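Local coordinates for peptidase C51 domain-containing protein (Streptococcus mutans, PDB 3L9A) that is the C-terminal domain of a phage-associated protein of unknown function whose CHAP domain suggests a cell-wall amidase or peptidase, at residues F11-N16 against E60-A66; F21-Y26 against K81-K85. All coordinates share one frame; numbering follows the deposited sequence.

Contact 1 of 2, residues F11-N16 against E60-A66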
loop_
_atom_site.group_PDB
_atom_site.type_symbol
_atom_site.label_atom_id
_atom_site.label_comp_id
_atom_site.label_asym_id
_atom_site.label_seq_id
_atom_site.Cartn_x
_atom_site.Cartn_y
_atom_site.Cartn_z
ATOM N N PHE A 11 -8.572 7.642 2.423
ATOM C CA PHE A 11 -9.143 8.777 3.148
ATOM C C PHE A 11 -10.508 9.116 2.587
ATOM O O PHE A 11 -10.851 8.701 1.475
ATOM C CB PHE A 11 -8.212 10.003 3.131
ATOM C CG PHE A 11 -7.850 10.515 1.747
ATOM C CD1 PHE A 11 -8.607 11.504 1.131
ATOM C CD2 PHE A 11 -6.714 10.058 1.094
ATOM C CE1 PHE A 11 -8.242 12.022 -0.116
ATOM C CE2 PHE A 11 -6.355 10.560 -0.169
ATOM C CZ PHE A 11 -7.117 11.547 -0.759
ATOM N N PHE A 12 -11.286 9.870 3.358
ATOM C CA PHE A 12 -12.562 10.389 2.879
ATOM C C PHE A 12 -12.458 11.872 2.534
ATOM O O PHE A 12 -11.725 12.632 3.188
ATOM C CB PHE A 12 -13.626 10.312 3.978
ATOM C CG PHE A 12 -14.166 8.935 4.275
ATOM C CD1 PHE A 12 -14.746 8.143 3.281
ATOM C CD2 PHE A 12 -14.180 8.474 5.587
ATOM C CE1 PHE A 12 -15.301 6.894 3.602
ATOM C CE2 PHE A 12 -14.733 7.237 5.908
ATOM C CZ PHE A 12 -15.292 6.451 4.917
ATOM N N VAL A 13 -13.239 12.281 1.539
ATOM C CA VAL A 13 -13.571 13.690 1.342
ATOM C C VAL A 13 -15.089 13.792 1.233
ATOM O O VAL A 13 -15.768 12.788 1.000
ATOM C CB VAL A 13 -12.881 14.327 0.094
ATOM C CG1 VAL A 13 -11.365 14.250 0.211
ATOM C CG2 VAL A 13 -13.355 13.698 -1.197
ATOM N N ILE A 14 -15.609 15.006 1.404
ATOM C CA ILE A 14 -17.046 15.263 1.284
ATOM C C ILE A 14 -17.215 16.412 0.310
ATOM O O ILE A 14 -16.575 17.445 0.463
ATOM C CB ILE A 14 -17.705 15.607 2.641
ATOM C CG1 ILE A 14 -17.335 14.576 3.708
ATOM C CG2 ILE A 14 -19.220 15.703 2.479
ATOM C CD1 ILE A 14 -18.003 14.797 5.050
ATOM N N THR A 15 -18.065 16.243 -0.699
ATOM C CA THR A 15 -18.216 17.306 -1.705
ATOM C C THR A 15 -18.865 18.551 -1.111
ATOM O O THR A 15 -19.796 18.457 -0.295
ATOM C CB THR A 15 -19.021 16.841 -2.910
ATOM O OG1 THR A 15 -20.344 16.527 -2.475
ATOM C CG2 THR A 15 -18.361 15.628 -3.579
ATOM N N ASN A 16 -18.376 19.716 -1.534
ATOM C CA ASN A 16 -18.878 20.992 -1.027
ATOM C C ASN A 16 -20.155 21.479 -1.707
ATOM O O ASN A 16 -20.778 22.431 -1.240
ATOM C CB ASN A 16 -17.804 22.082 -1.134
ATOM C CG ASN A 16 -17.563 22.543 -2.568
ATOM O OD1 ASN A 16 -17.946 21.877 -3.527
ATOM N ND2 ASN A 16 -16.905 23.691 -2.711
ATOM N N GLU A 60 -9.398 9.143 7.977
ATOM C CA GLU A 60 -9.672 10.562 8.210
ATOM C C GLU A 60 -10.558 11.180 7.134
ATOM O O GLU A 60 -10.466 10.814 5.964
ATOM C CB GLU A 60 -8.354 11.335 8.247
ATOM C CG GLU A 60 -7.461 11.013 9.430
ATOM C CD GLU A 60 -6.259 11.924 9.476
ATOM O OE1 GLU A 60 -5.302 11.687 8.707
ATOM O OE2 GLU A 60 -6.287 12.888 10.264
ATOM N N TYR A 61 -11.398 12.131 7.546
ATOM C CA TYR A 61 -12.106 13.008 6.617
ATOM C C TYR A 61 -11.213 14.218 6.415
ATOM O O TYR A 61 -11.237 15.166 7.205
ATOM C CB TYR A 61 -13.457 13.440 7.188
ATOM C CG TYR A 61 -14.450 12.314 7.358
ATOM C CD1 TYR A 61 -15.467 12.109 6.425
ATOM C CD2 TYR A 61 -14.384 11.460 8.462
ATOM C CE1 TYR A 61 -16.391 11.078 6.586
ATOM C CE2 TYR A 61 -15.296 10.423 8.626
ATOM C CZ TYR A 61 -16.293 10.243 7.692
ATOM O OH TYR A 61 -17.181 9.214 7.892
ATOM N N VAL A 62 -10.403 14.185 5.366
ATOM C CA VAL A 62 -9.332 15.182 5.261
ATOM C C VAL A 62 -9.827 16.507 4.692
ATOM O O VAL A 62 -9.146 17.523 4.826
ATOM C CB VAL A 62 -8.144 14.668 4.427
ATOM C CG1 VAL A 62 -7.516 13.448 5.086
ATOM C CG2 VAL A 62 -8.567 14.356 3.004
ATOM N N GLU A 63 -10.985 16.485 4.025
ATOM C CA GLU A 63 -11.581 17.690 3.482
ATOM C C GLU A 63 -13.082 17.479 3.436
ATOM O O GLU A 63 -13.569 16.627 2.692
ATOM C CB GLU A 63 -11.038 17.991 2.076
ATOM C CG GLU A 63 -11.649 19.211 1.405
ATOM C CD GLU A 63 -11.536 20.452 2.256
ATOM O OE1 GLU A 63 -12.558 20.871 2.839
ATOM O OE2 GLU A 63 -10.417 21.005 2.354
ATOM N N LYS A 64 -13.816 18.286 4.200
ATOM C CA LYS A 64 -15.273 18.181 4.222
ATOM C C LYS A 64 -15.969 19.224 3.337
ATOM O O LYS A 64 -17.201 19.286 3.301
ATOM C CB LYS A 64 -15.805 18.183 5.666
ATOM C CG LYS A 64 -15.305 16.982 6.489
ATOM C CD LYS A 64 -16.021 16.829 7.832
ATOM C CE LYS A 64 -15.502 17.798 8.877
ATOM N NZ LYS A 64 -16.154 17.532 10.196
ATOM N N ASN A 65 -15.190 20.018 2.599
ATOM C CA ASN A 65 -15.769 20.946 1.648
ATOM C C ASN A 65 -15.000 20.839 0.351
ATOM O O ASN A 65 -14.465 21.833 -0.140
ATOM C CB ASN A 65 -15.811 22.365 2.238
ATOM C CG ASN A 65 -16.902 22.512 3.304
ATOM O OD1 ASN A 65 -16.715 22.146 4.470
ATOM N ND2 ASN A 65 -18.065 22.993 2.890
ATOM N N ALA A 66 -14.939 19.620 -0.202
ATOM C CA ALA A 66 -14.109 19.391 -1.380
ATOM C C ALA A 66 -14.770 19.924 -2.644
ATOM O O ALA A 66 -15.881 19.512 -3.003
ATOM C CB ALA A 66 -13.813 17.903 -1.532
HETATM O O HOH W 1 -14.559 24.505 -0.589
#
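The rings of Phe-12 and Tyr-61 run alongside each other in an offset stack with centroids 4.7 Å apart and planes 29° from parallel. The closest approach is made by Phe-12 CD2, which sits over a face of the tyrosine ring, displaced toward its rim, 3.5 Å from Tyr-61 CZ; CB, CG and CE2 also touch the ring or its hydroxyl. The parallel pairing of Phe-12 with Tyr-61 puts both side chains on one face of the sheet, and matching chi1 values (-74° and -66°), each with CG opposite the carbonyl carbon, lean the two rings the same way. Ile-14 comes next, its CD1 touching both Tyr-61 CD1 and Lys-64 CG. On the other face, Phe-11 CD1 meets Val-62 CG2 at 3.4 Å, the two side chains crossing nearly at right angles, and Val-13 packs its CB on the methyl of Ala-66.

Beneath the side chains run five backbone hydrogen bonds of a parallel pair. Phe-12 is held regularly, its N on Glu-60 O (2.9 Å) and its O receiving Val-62 N. Ile-14 then donates to Glu-63 O, at 2.9 Å, and accepts from Ala-66 N at 2.8 Å, the wider spacing of a bulged, cornered strand. At the corner Glu-63 OE1 takes Asn-65 N at 2.8 Å on its anti lone pair.

Strand 61-66 is one of the two outermost strands of the five-stranded sheet within this chain; its neighbour 11-15 bonds in turn to strand 31-35. Phe-12 rests on helix 46-55, whose Glu-49 and Lys-53 hydrogen-bond Tyr-61 OH; a sodium ion lies about 4 Å from the tyrosine side chain. Val-13 faces helix 68-78. From a second subunit, Val-55 packs on Val-62 and Gln-54 bonds Val-62 O.

Contact 2 of 2, residues F21-Y26 against K81-K85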
loop_
_atom_site.group_PDB
_atom_site.type_symbol
_atom_site.label_atom_id
_atom_site.label_comp_id
_atom_site.label_asym_id
_atom_site.label_seq_id
_atom_site.Cartn_x
_atom_site.Cartn_y
_atom_site.Cartn_z
ATOM N N PHE A 21 -17.770 15.618 -11.678
ATOM C CA PHE A 21 -16.317 15.610 -11.760
ATOM C C PHE A 21 -15.891 14.322 -12.449
ATOM O O PHE A 21 -16.398 13.251 -12.119
ATOM C CB PHE A 21 -15.653 15.720 -10.379
ATOM C CG PHE A 21 -14.155 15.709 -10.470
ATOM C CD1 PHE A 21 -13.463 16.870 -10.816
ATOM C CD2 PHE A 21 -13.441 14.522 -10.304
ATOM C CE1 PHE A 21 -12.074 16.850 -10.951
ATOM C CE2 PHE A 21 -12.072 14.498 -10.449
ATOM C CZ PHE A 21 -11.383 15.660 -10.767
ATOM N N ALA A 22 -14.987 14.431 -13.426
ATOM C CA ALA A 22 -14.505 13.259 -14.168
ATOM C C ALA A 22 -15.673 12.403 -14.688
ATOM O O ALA A 22 -15.642 11.164 -14.650
ATOM C CB ALA A 22 -13.527 12.430 -13.318
ATOM N N GLY A 23 -16.715 13.080 -15.162
ATOM C CA GLY A 23 -17.865 12.409 -15.739
ATOM C C GLY A 23 -18.860 11.822 -14.757
ATOM O O GLY A 23 -19.853 11.240 -15.188
ATOM N N VAL A 24 -18.605 11.976 -13.455
ATOM C CA VAL A 24 -19.447 11.384 -12.418
ATOM C C VAL A 24 -20.238 12.477 -11.696
ATOM O O VAL A 24 -19.660 13.456 -11.233
ATOM C CB VAL A 24 -18.597 10.628 -11.382
ATOM C CG1 VAL A 24 -19.494 10.017 -10.319
ATOM C CG2 VAL A 24 -17.726 9.561 -12.067
ATOM N N HIS A 25 -21.554 12.310 -11.605
ATOM C CA HIS A 25 -22.379 13.206 -10.808
ATOM C C HIS A 25 -22.244 12.914 -9.324
ATOM O O HIS A 25 -22.398 11.769 -8.890
ATOM C CB HIS A 25 -23.849 13.080 -11.216
ATOM C CG HIS A 25 -24.801 13.715 -10.256
ATOM N ND1 HIS A 25 -25.046 15.071 -10.234
ATOM C CD2 HIS A 25 -25.559 13.177 -9.271
ATOM C CE1 HIS A 25 -25.938 15.336 -9.295
ATOM N NE2 HIS A 25 -26.258 14.208 -8.689
ATOM N N TYR A 26 -21.999 13.971 -8.556
ATOM C CA TYR A 26 -22.006 13.889 -7.095
ATOM C C TYR A 26 -23.003 14.891 -6.525
ATOM O O TYR A 26 -22.956 16.077 -6.875
ATOM C CB TYR A 26 -20.615 14.172 -6.516
ATOM C CG TYR A 26 -19.561 13.182 -6.958
ATOM C CD1 TYR A 26 -19.664 11.834 -6.634
ATOM C CD2 TYR A 26 -18.462 13.594 -7.697
ATOM C CE1 TYR A 26 -18.701 10.917 -7.034
ATOM C CE2 TYR A 26 -17.491 12.683 -8.111
ATOM C CZ TYR A 26 -17.616 11.348 -7.777
ATOM O OH TYR A 26 -16.648 10.454 -8.181
ATOM N N LYS A 81 -8.904 7.230 -10.343
ATOM C CA LYS A 81 -10.095 7.208 -11.180
ATOM C C LYS A 81 -11.330 7.344 -10.292
ATOM O O LYS A 81 -11.581 6.510 -9.425
ATOM C CB LYS A 81 -10.166 5.891 -11.963
ATOM C CG LYS A 81 -11.417 5.799 -12.843
ATOM C CD LYS A 81 -11.721 4.366 -13.262
ATOM C CE LYS A 81 -13.171 4.209 -13.708
ATOM N NZ LYS A 81 -13.715 2.861 -13.361
ATOM N N PHE A 82 -12.094 8.405 -10.521
ATOM C CA PHE A 82 -13.320 8.677 -9.769
ATOM C C PHE A 82 -14.518 7.937 -10.350
ATOM O O PHE A 82 -14.671 7.836 -11.578
ATOM C CB PHE A 82 -13.580 10.187 -9.722
ATOM C CG PHE A 82 -12.765 10.895 -8.677
ATOM C CD1 PHE A 82 -13.334 11.230 -7.454
ATOM C CD2 PHE A 82 -11.423 11.189 -8.890
ATOM C CE1 PHE A 82 -12.581 11.859 -6.470
ATOM C CE2 PHE A 82 -10.666 11.813 -7.901
ATOM C CZ PHE A 82 -11.249 12.145 -6.690
ATOM N N GLU A 83 -15.357 7.420 -9.453
ATOM C CA GLU A 83 -16.546 6.667 -9.806
ATOM C C GLU A 83 -17.738 7.137 -8.979
ATOM O O GLU A 83 -17.581 7.803 -7.949
ATOM C CB GLU A 83 -16.349 5.173 -9.527
ATOM C CG GLU A 83 -15.164 4.551 -10.231
ATOM C CD GLU A 83 -14.924 3.109 -9.820
ATOM O OE1 GLU A 83 -15.602 2.613 -8.903
ATOM O OE2 GLU A 83 -14.051 2.474 -10.438
ATOM N N GLY A 84 -18.936 6.753 -9.408
ATOM C CA GLY A 84 -20.150 6.994 -8.621
ATOM C C GLY A 84 -20.399 5.867 -7.640
ATOM O O GLY A 84 -19.470 5.165 -7.230
ATOM N N LYS A 85 -21.659 5.695 -7.258
ATOM C CA LYS A 85 -22.039 4.627 -6.336
ATOM C C LYS A 85 -21.946 3.274 -7.009
ATOM O O LYS A 85 -22.062 3.164 -8.233
ATOM C CB LYS A 85 -23.462 4.835 -5.826
ATOM C CG LYS A 85 -23.650 6.089 -4.998
ATOM C CD LYS A 85 -25.091 6.245 -4.543
ATOM C CE LYS A 85 -25.242 7.474 -3.675
ATOM N NZ LYS A 85 -26.649 7.794 -3.308
HETATM O O HOH W 2 -13.892 9.164 -13.842
#
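Phe-21 turns its ring edge to a face of Phe-82 in a T-shaped pair: the planes stand at 79° and the centroids are 5.2 Å apart. CE2 makes the approach, 3.7 Å from Phe-82 CD2 and offset toward the rim of that ring. With CB already directed at residues 81-85, CG lies opposite the backbone N (chi1 180°), and CD2 and CE2 come over the Phe-82 ring.

A second group approaches Phe-82 from a different direction. The side chain of Tyr-26 runs at about a right angle to that of Phe-82 and places OH in the plane of the phenylalanine ring, at its edge, 3.5 Å from Phe-82 CD1. The same hydroxyl donates to the backbone oxygen of the next residue, Glu-83 O, at 2.8 Å. It stands 55° out of the carbonyl plane, away from the lone-pair directions, while the oxygen lies near the plane of the tyrosine ring.

Val-24 spreads its two methyls along the backbone opposite: CG1 abuts Gly-84 N at 3.4 Å, and CG2 faces Phe-82 O. That carbonyl is also joined to Ala-22 O through one water, which donates to both, at 2.7 Å to Phe-82 O and 2.8 Å to Ala-22 O. No direct backbone hydrogen bond links the segments, so side chains and a water make the junction.

Phe-21 to Val-24 form a type I' turn, the tight link of the hairpin of strands 19-21 and 24-26. This hairpin packs against strand 81-83, an outermost strand of the five-stranded sheet within the chain, whose backbone bonds go to strand 40-43; Arg-40 on that strand pairs with Glu-83. Helix 68-78 closes over the two phenylalanines, with Val-75 touching both, while Leu-32 of strand 31-35 meets Tyr-26 and Phe-82.

Both contacts involve the five-stranded sheet, at the two strands that are outermost within the chain, and they lie on opposite sides of the chain's centre, with their own centres about 15 Å apart. Contact 1 works within the sheet: main-chain bonds join neighbouring strands. Contact 2 brings a separate hairpin against the sheet and relies on one edge-to-face ring pair, valine methyls on backbone, a phenol hydroxyl and a water. Each combines buried rings with a more exposed margin, and helix 68-78 packs on both. Contact 1 also faces a second subunit, whereas no other chain of the assembly touches contact 2. The two meet directly where Thr-15 CG2 packs on Tyr-26 CB at 4.0 Å.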